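Local coordinates for protein multisubunit Na+/H+ antiporter, A subunit (Anoxybacillus flavithermus, PDB 6Z16) that is the large A subunit of a membrane complex of the Mrp type and probably exchanges sodium ions for protons across the cell membrane, at residues A317-D322 / I576-S581; P253-L258 / M584-F589. All blocks are in the same frame, centred on the assembly; numbering follows the deposited sequence.

Contact 1 of 2, residues A317-D322 / I576-S581; sequences ASKQTD and IYYRLS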
ATOM      1  N   ALA A 317    -104.469  50.989  18.422  1.00 65.37           N
ATOM      2  CA  ALA A 317    -105.257  49.772  18.241  1.00 57.39           C
ATOM      3  C   ALA A 317    -106.535  49.970  17.437  1.00 62.16           C
ATOM      4  O   ALA A 317    -107.158  48.975  17.065  1.00 61.31           O
ATOM      5  CB  ALA A 317    -105.614  49.175  19.596  1.00 43.55           C
ATOM      6  N   SER A 318    -106.948  51.203  17.162  1.00 66.26           N
ATOM      7  CA  SER A 318    -108.184  51.449  16.432  1.00 62.68           C
ATOM      8  C   SER A 318    -107.968  51.652  14.941  1.00 62.37           C
ATOM      9  O   SER A 318    -108.944  51.822  14.208  1.00 61.35           O
ATOM     10  CB  SER A 318    -108.902  52.669  17.008  1.00 62.77           C
ATOM     11  OG  SER A 318    -109.266  52.456  18.356  1.00 64.36           O
ATOM     12  N   LYS A 319    -106.720  51.649  14.476  1.00 68.63           N
ATOM     13  CA  LYS A 319    -106.436  51.869  13.065  1.00 79.73           C
ATOM     14  C   LYS A 319    -106.540  50.590  12.245  1.00 90.24           C
ATOM     15  O   LYS A 319    -106.796  50.659  11.038  1.00 91.88           O
ATOM     16  CB  LYS A 319    -105.042  52.502  12.929  1.00 91.40           C
ATOM     17  CG  LYS A 319    -104.658  53.032  11.538  1.00119.06           C
ATOM     18  CD  LYS A 319    -103.777  52.054  10.758  1.00135.65           C
ATOM     19  CE  LYS A 319    -103.305  52.642   9.436  1.00142.49           C
ATOM     20  NZ  LYS A 319    -104.424  52.842   8.472  1.00143.13           N
ATOM     21  N   GLN A 320    -106.393  49.433  12.879  1.00 91.30           N
ATOM     22  CA  GLN A 320    -106.176  48.193  12.158  1.00 85.34           C
ATOM     23  C   GLN A 320    -107.469  47.673  11.539  1.00 89.24           C
ATOM     24  O   GLN A 320    -108.576  47.998  11.970  1.00 86.31           O
ATOM     25  CB  GLN A 320    -105.574  47.151  13.092  1.00 71.30           C
ATOM     26  CG  GLN A 320    -104.269  47.606  13.704  1.00 72.79           C
ATOM     27  CD  GLN A 320    -103.199  47.837  12.664  1.00 74.45           C
ATOM     28  OE1 GLN A 320    -103.079  47.084  11.698  1.00 73.91           O
ATOM     29  NE2 GLN A 320    -102.414  48.888  12.854  1.00 79.46           N
ATOM     30  N   THR A 321    -107.310  46.852  10.503  1.00 99.25           N
ATOM     31  CA  THR A 321    -108.438  46.316   9.759  1.00106.38           C
ATOM     32  C   THR A 321    -108.583  44.805   9.874  1.00101.83           C
ATOM     33  O   THR A 321    -109.467  44.239   9.224  1.00102.90           O
ATOM     34  CB  THR A 321    -108.336  46.710   8.277  1.00115.80           C
ATOM     35  OG1 THR A 321    -109.540  46.344   7.595  1.00115.00           O
ATOM     36  CG2 THR A 321    -107.161  46.016   7.617  1.00119.41           C
ATOM     37  N   ASP A 322    -107.753  44.134  10.670  1.00 93.48           N
ATOM     38  CA  ASP A 322    -107.913  42.714  10.945  1.00 92.72           C
ATOM     39  C   ASP A 322    -107.885  42.476  12.447  1.00 92.84           C
ATOM     40  O   ASP A 322    -107.429  43.319  13.218  1.00104.90           O
ATOM     41  CB  ASP A 322    -106.843  41.866  10.249  1.00115.06           C
ATOM     42  CG  ASP A 322    -105.434  42.310  10.574  1.00129.85           C
ATOM     43  OD1 ASP A 322    -105.258  43.380  11.190  1.00132.56           O
ATOM     44  OD2 ASP A 322    -104.491  41.575  10.218  1.00132.81           O
ATOM     45  N   ILE A 576    -108.709  61.835   9.320  1.00124.35           N
ATOM     46  CA  ILE A 576    -107.780  62.505  10.227  1.00127.29           C
ATOM     47  C   ILE A 576    -107.038  61.479  11.070  1.00129.68           C
ATOM     48  O   ILE A 576    -105.817  61.567  11.259  1.00129.94           O
ATOM     49  CB  ILE A 576    -108.542  63.506  11.117  1.00132.30           C
ATOM     50  CG1 ILE A 576    -109.278  64.539  10.270  1.00128.92           C
ATOM     51  CG2 ILE A 576    -107.597  64.202  12.090  1.00133.16           C
ATOM     52  CD1 ILE A 576    -110.242  65.389  11.073  1.00122.22           C
ATOM     53  N   TYR A 577    -107.762  60.463  11.542  1.00125.48           N
ATOM     54  CA  TYR A 577    -107.155  59.416  12.351  1.00121.84           C
ATOM     55  C   TYR A 577    -106.202  58.556  11.529  1.00113.56           C
ATOM     56  O   TYR A 577    -105.130  58.183  12.018  1.00110.11           O
ATOM     57  CB  TYR A 577    -108.247  58.558  12.987  1.00126.49           C
ATOM     58  CG  TYR A 577    -107.716  57.466  13.866  1.00122.25           C
ATOM     59  CD1 TYR A 577    -107.245  57.741  15.141  1.00118.63           C
ATOM     60  CD2 TYR A 577    -107.677  56.157  13.421  1.00122.72           C
ATOM     61  CE1 TYR A 577    -106.757  56.736  15.946  1.00121.43           C
ATOM     62  CE2 TYR A 577    -107.190  55.159  14.212  1.00127.31           C
ATOM     63  CZ  TYR A 577    -106.729  55.449  15.470  1.00126.37           C
ATOM     64  OH  TYR A 577    -106.244  54.435  16.252  1.00116.76           O
ATOM     65  N   TYR A 578    -106.564  58.250  10.277  1.00113.92           N
ATOM     66  CA  TYR A 578    -105.676  57.465   9.420  1.00121.59           C
ATOM     67  C   TYR A 578    -104.389  58.217   9.097  1.00128.31           C
ATOM     68  O   TYR A 578    -103.297  57.639   9.159  1.00129.10           O
ATOM     69  CB  TYR A 578    -106.387  57.063   8.127  1.00125.42           C
ATOM     70  CG  TYR A 578    -107.353  55.906   8.262  1.00137.79           C
ATOM     71  CD1 TYR A 578    -107.374  55.120   9.410  1.00141.79           C
ATOM     72  CD2 TYR A 578    -108.215  55.574   7.224  1.00138.38           C
ATOM     73  CE1 TYR A 578    -108.247  54.052   9.529  1.00139.49           C
ATOM     74  CE2 TYR A 578    -109.089  54.509   7.333  1.00141.90           C
ATOM     75  CZ  TYR A 578    -109.101  53.752   8.487  1.00140.63           C
ATOM     76  OH  TYR A 578    -109.969  52.691   8.598  1.00137.90           O
ATOM     77  N   ARG A 579    -104.487  59.512   8.783  1.00125.73           N
ATOM     78  CA  ARG A 579    -103.278  60.262   8.462  1.00116.41           C
ATOM     79  C   ARG A 579    -102.427  60.550   9.697  1.00109.99           C
ATOM     80  O   ARG A 579    -101.195  60.559   9.602  1.00111.88           O
ATOM     81  CB  ARG A 579    -103.634  61.549   7.721  1.00114.17           C
ATOM     82  CG  ARG A 579    -104.074  61.294   6.290  1.00115.00           C
ATOM     83  CD  ARG A 579    -104.408  62.570   5.540  1.00111.01           C
ATOM     84  NE  ARG A 579    -105.652  63.175   5.997  1.00116.23           N
ATOM     85  CZ  ARG A 579    -106.111  64.342   5.561  1.00119.58           C
ATOM     86  NH1 ARG A 579    -105.427  65.023   4.653  1.00113.63           N
ATOM     87  NH2 ARG A 579    -107.255  64.824   6.026  1.00118.98           N
ATOM     88  N   LEU A 580    -103.042  60.746  10.866  1.00103.33           N
ATOM     89  CA  LEU A 580    -102.231  60.938  12.062  1.00103.44           C
ATOM     90  C   LEU A 580    -101.635  59.625  12.558  1.00106.61           C
ATOM     91  O   LEU A 580    -100.591  59.643  13.219  1.00100.59           O
ATOM     92  CB  LEU A 580    -103.067  61.614  13.157  1.00101.76           C
ATOM     93  CG  LEU A 580    -102.376  62.336  14.324  1.00 93.77           C
ATOM     94  CD1 LEU A 580    -103.241  63.499  14.768  1.00 90.91           C
ATOM     95  CD2 LEU A 580    -102.093  61.441  15.510  1.00 91.04           C
ATOM     96  N   SER A 581    -102.262  58.488  12.244  1.00107.33           N
ATOM     97  CA  SER A 581    -101.630  57.203  12.519  1.00111.34           C
ATOM     98  C   SER A 581    -100.479  56.943  11.560  1.00125.23           C
ATOM     99  O   SER A 581     -99.473  56.334  11.943  1.00125.60           O
ATOM    100  CB  SER A 581    -102.665  56.085  12.432  1.00105.80           C
ATOM    101  OG  SER A 581    -102.067  54.822  12.656  1.00102.35           O
TER
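In the antiporter-like helical bundle, the loop that joins helix 296-316 to helix 323-347 is met by the short helix 574-583, through Ser-318 and Lys-319 on one side and Tyr-577, Tyr-578 and Ser-581 on the other. NZ of Lys-319 makes an off-centre cation-pi interaction with the Tyr-578 ring. NZ of Lys-319 lies 4.3 Å from the centroid of the Tyr-578 ring, 28° off the ring normal. The ring atom nearest NZ is CD1. The two side chains cross obliquely. The lysine chain starts with CG anti to its backbone N (chi1 -170°), and this carries CG to the hydroxyl of Ser-581, with CG of Lys-319 3.3 Å from OG of Ser-581. Tyr-577 reaches into the loop itself. The backbone N of Lys-319 lies at the edge of the Tyr-577 ring, near its plane. CB of Lys-319 packs 3.6 Å from CE2 of Tyr-577. Outside the contact, the Tyr-577 ring also meets the rings of Phe-315 and Trp-573. Helix 451-472 touches Ser-318 through Leu-465 and Tyr-466. The phenol oxygen of Tyr-577 ends against Ser-318, where OH of Tyr-577 is 3.3 Å from CB of Ser-318.

Contact 2 of 2, residues P253-L258 / M584-F589; sequences PFYIWL and MSLNFF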
ATOM      1  N   PRO A 253     -89.866  51.492  23.476  1.00 65.03           N
ATOM      2  CA  PRO A 253     -90.339  51.424  22.094  1.00 60.38           C
ATOM      3  C   PRO A 253     -90.339  50.014  21.528  1.00 57.58           C
ATOM      4  O   PRO A 253     -90.530  49.843  20.326  1.00 53.30           O
ATOM      5  CB  PRO A 253     -89.320  52.279  21.356  1.00 55.92           C
ATOM      6  CG  PRO A 253     -88.068  52.024  22.096  1.00 60.36           C
ATOM      7  CD  PRO A 253     -88.446  51.865  23.540  1.00 59.26           C
ATOM      8  N   PHE A 254     -90.136  49.012  22.382  1.00 50.15           N
ATOM      9  CA  PHE A 254     -89.860  47.658  21.930  1.00 46.16           C
ATOM     10  C   PHE A 254     -91.108  46.828  21.724  1.00 43.19           C
ATOM     11  O   PHE A 254     -91.024  45.598  21.711  1.00 45.75           O
ATOM     12  CB  PHE A 254     -88.925  46.960  22.907  1.00 46.90           C
ATOM     13  CG  PHE A 254     -87.613  47.630  23.029  1.00 60.94           C
ATOM     14  CD1 PHE A 254     -86.708  47.569  21.990  1.00 75.98           C
ATOM     15  CD2 PHE A 254     -87.279  48.325  24.176  1.00 62.17           C
ATOM     16  CE1 PHE A 254     -85.497  48.194  22.081  1.00 83.26           C
ATOM     17  CE2 PHE A 254     -86.062  48.946  24.281  1.00 66.87           C
ATOM     18  CZ  PHE A 254     -85.172  48.882  23.225  1.00 78.59           C
ATOM     19  N   TYR A 255     -92.256  47.462  21.529  1.00 42.06           N
ATOM     20  CA  TYR A 255     -93.481  46.746  21.217  1.00 38.66           C
ATOM     21  C   TYR A 255     -93.554  46.310  19.762  1.00 36.81           C
ATOM     22  O   TYR A 255     -94.587  45.779  19.356  1.00 37.48           O
ATOM     23  CB  TYR A 255     -94.699  47.620  21.542  1.00 32.93           C
ATOM     24  CG  TYR A 255     -94.861  48.833  20.645  1.00 36.91           C
ATOM     25  CD1 TYR A 255     -94.202  50.018  20.932  1.00 44.60           C
ATOM     26  CD2 TYR A 255     -95.701  48.803  19.531  1.00 35.71           C
ATOM     27  CE1 TYR A 255     -94.344  51.120  20.119  1.00 54.63           C
ATOM     28  CE2 TYR A 255     -95.840  49.893  18.718  1.00 37.57           C
ATOM     29  CZ  TYR A 255     -95.166  51.048  19.016  1.00 50.30           C
ATOM     30  OH  TYR A 255     -95.314  52.145  18.205  1.00 63.42           O
ATOM     31  N   ILE A 256     -92.506  46.547  18.975  1.00 38.12           N
ATOM     32  CA  ILE A 256     -92.578  46.476  17.519  1.00 53.08           C
ATOM     33  C   ILE A 256     -92.755  45.043  17.014  1.00 48.85           C
ATOM     34  O   ILE A 256     -93.439  44.811  16.006  1.00 44.10           O
ATOM     35  CB  ILE A 256     -91.315  47.155  16.950  1.00 81.07           C
ATOM     36  CG1 ILE A 256     -91.281  47.095  15.428  1.00 98.55           C
ATOM     37  CG2 ILE A 256     -90.033  46.619  17.595  1.00103.34           C
ATOM     38  CD1 ILE A 256     -90.166  47.845  14.863  1.00 99.23           C
ATOM     39  N   TRP A 257     -92.198  44.060  17.718  1.00 40.45           N
ATOM     40  CA  TRP A 257     -92.181  42.693  17.216  1.00 36.19           C
ATOM     41  C   TRP A 257     -93.512  41.978  17.391  1.00 44.41           C
ATOM     42  O   TRP A 257     -93.825  41.070  16.615  1.00 51.62           O
ATOM     43  CB  TRP A 257     -91.075  41.907  17.911  1.00 34.67           C
ATOM     44  CG  TRP A 257     -91.193  41.871  19.386  1.00 42.34           C
ATOM     45  CD1 TRP A 257     -90.692  42.779  20.260  1.00 47.31           C
ATOM     46  CD2 TRP A 257     -91.830  40.866  20.174  1.00 43.19           C
ATOM     47  NE1 TRP A 257     -90.985  42.414  21.547  1.00 47.13           N
ATOM     48  CE2 TRP A 257     -91.685  41.240  21.521  1.00 46.77           C
ATOM     49  CE3 TRP A 257     -92.515  39.688  19.874  1.00 41.27           C
ATOM     50  CZ2 TRP A 257     -92.195  40.481  22.562  1.00 52.63           C
ATOM     51  CZ3 TRP A 257     -93.022  38.940  20.908  1.00 38.20           C
ATOM     52  CH2 TRP A 257     -92.859  39.337  22.236  1.00 46.07           C
ATOM     53  N   LEU A 258     -94.303  42.378  18.373  1.00 40.30           N
ATOM     54  CA  LEU A 258     -95.518  41.662  18.742  1.00 41.36           C
ATOM     55  C   LEU A 258     -96.666  41.770  17.728  1.00 32.25           C
ATOM     56  O   LEU A 258     -97.393  40.785  17.575  1.00 29.39           O
ATOM     57  CB  LEU A 258     -95.965  42.105  20.141  1.00 48.62           C
ATOM     58  CG  LEU A 258     -97.064  41.312  20.846  1.00 52.42           C
ATOM     59  CD1 LEU A 258     -96.622  39.888  20.989  1.00 51.81           C
ATOM     60  CD2 LEU A 258     -97.325  41.882  22.215  1.00 54.43           C
ATOM     61  N   MET A 584     -96.853  58.904  12.664  1.00123.62           N
ATOM     62  CA  MET A 584     -95.784  58.424  13.541  1.00125.92           C
ATOM     63  C   MET A 584     -95.923  56.932  13.810  1.00121.01           C
ATOM     64  O   MET A 584     -96.932  56.486  14.363  1.00115.61           O
ATOM     65  CB  MET A 584     -95.758  59.200  14.859  1.00140.36           C
ATOM     66  CG  MET A 584     -94.595  58.805  15.759  1.00152.83           C
ATOM     67  SD  MET A 584     -94.442  59.802  17.255  1.00167.10           S
ATOM     68  CE  MET A 584     -93.790  61.328  16.573  1.00143.85           C
ATOM     69  N   SER A 585     -94.885  56.178  13.439  1.00117.95           N
ATOM     70  CA  SER A 585     -94.780  54.745  13.686  1.00108.52           C
ATOM     71  C   SER A 585     -93.335  54.437  14.061  1.00101.25           C
ATOM     72  O   SER A 585     -92.483  55.327  14.094  1.00103.78           O
ATOM     73  CB  SER A 585     -95.215  53.935  12.461  1.00100.80           C
ATOM     74  OG  SER A 585     -94.302  54.118  11.393  1.00 90.80           O
ATOM     75  N   LEU A 586     -93.047  53.161  14.339  1.00 84.82           N
ATOM     76  CA  LEU A 586     -91.697  52.764  14.711  1.00 63.39           C
ATOM     77  C   LEU A 586     -91.134  51.586  13.930  1.00 52.96           C
ATOM     78  O   LEU A 586     -90.009  51.172  14.216  1.00 51.96           O
ATOM     79  CB  LEU A 586     -91.618  52.440  16.206  1.00 64.29           C
ATOM     80  CG  LEU A 586     -91.753  53.618  17.165  1.00 61.76           C
ATOM     81  CD1 LEU A 586     -91.672  53.137  18.593  1.00 55.62           C
ATOM     82  CD2 LEU A 586     -90.680  54.646  16.885  1.00 62.87           C
ATOM     83  N   ASN A 587     -91.867  51.029  12.967  1.00 63.01           N
ATOM     84  CA  ASN A 587     -91.272  50.007  12.110  1.00 84.43           C
ATOM     85  C   ASN A 587     -90.493  50.619  10.954  1.00 90.41           C
ATOM     86  O   ASN A 587     -89.559  49.991  10.436  1.00 93.83           O
ATOM     87  CB  ASN A 587     -92.351  49.047  11.607  1.00 88.48           C
ATOM     88  CG  ASN A 587     -93.504  49.750  10.926  1.00110.70           C
ATOM     89  OD1 ASN A 587     -93.509  50.970  10.761  1.00118.12           O
ATOM     90  ND2 ASN A 587     -94.498  48.974  10.523  1.00108.87           N
ATOM     91  N   PHE A 588     -90.881  51.832  10.555  1.00 83.03           N
ATOM     92  CA  PHE A 588     -90.134  52.623   9.583  1.00 73.30           C
ATOM     93  C   PHE A 588     -88.698  52.851  10.039  1.00 69.61           C
ATOM     94  O   PHE A 588     -87.745  52.612   9.282  1.00 73.05           O
ATOM     95  CB  PHE A 588     -90.869  53.950   9.393  1.00 96.84           C
ATOM     96  CG  PHE A 588     -90.248  54.874   8.396  1.00123.32           C
ATOM     97  CD1 PHE A 588     -90.412  54.664   7.037  1.00131.15           C
ATOM     98  CD2 PHE A 588     -89.537  55.985   8.821  1.00127.94           C
ATOM     99  CE1 PHE A 588     -89.854  55.537   6.118  1.00134.96           C
ATOM    100  CE2 PHE A 588     -88.976  56.857   7.912  1.00134.44           C
ATOM    101  CZ  PHE A 588     -89.139  56.635   6.560  1.00134.79           C
ATOM    102  N   PHE A 589     -88.528  53.281  11.295  1.00 66.49           N
ATOM    103  CA  PHE A 589     -87.203  53.590  11.823  1.00 69.44           C
ATOM    104  C   PHE A 589     -86.352  52.338  11.947  1.00 76.77           C
ATOM    105  O   PHE A 589     -85.155  52.367  11.653  1.00 87.48           O
ATOM    106  CB  PHE A 589     -87.320  54.276  13.184  1.00 71.64           C
ATOM    107  CG  PHE A 589     -87.887  55.670  13.131  1.00101.54           C
ATOM    108  CD1 PHE A 589     -87.945  56.382  11.939  1.00113.60           C
ATOM    109  CD2 PHE A 589     -88.363  56.269  14.285  1.00105.37           C
ATOM    110  CE1 PHE A 589     -88.471  57.661  11.903  1.00113.48           C
ATOM    111  CE2 PHE A 589     -88.886  57.546  14.257  1.00106.93           C
ATOM    112  CZ  PHE A 589     -88.940  58.243  13.064  1.00110.70           C
TER
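Apolar packing joins Leu-586 to Pro-253 and Tyr-255, where the loop between helices 234-248 and 266-276 of the antiporter-like bundle meets the start of helix 587-608, probably part of the lateral helix known from the related complex I subunit. Leu-586 is the N-cap residue of that helix. Its CD1 does most of the touching. CD1 of Leu-586 lies 3.7 Å from CB of Pro-253, a proline that follows a cis peptide bond. CD1 of Leu-586 is also 3.7 Å from CE1 of Tyr-255, and the two side chains cross at about a right angle.

No hydrogen bond crosses the contact. OH of Tyr-255 is hydrogen-bonded to NE1 of Trp-312. Replacing Tyr-255 by an alanine would probably open a gap beside the Leu-586 methyl and leave the Trp-312 indole N-H without this partner. On the other segment, OD1 of Asn-587 takes weak hydrogen bonds from OG of Ser-585 and from the backbone N of Phe-588.

A methyl meets backbone at Ile-256. The side chain is extended at both torsions (chi1 178°, chi2 174°), which carries CD1 out to the other segment. CD1 of Ile-256 lies 3.7 Å from CA of Asn-587. CD1 of Ile-256 is 3.4 Å from O of Leu-586.

In the fold
From the N terminus, the chain first reaches the loop 253-258 after helix 234-248. It then passes through helices 266-276, 280-292 and 296-316 to the loop 317-322. A long, mainly helical course follows before helix 574-583 returns to that loop and closes contact 1 over 253 residues. A few residues later, 584-589 returns to the earlier loop and closes contact 2 over 325 residues. Contact 1 is therefore nested inside the loop of contact 2. Their centres lie 15 Å apart. Together they tie two consecutive segments, helix 574-583 and the start of the probable lateral helix 587-608, to two separate connections of the antiporter-like bundle.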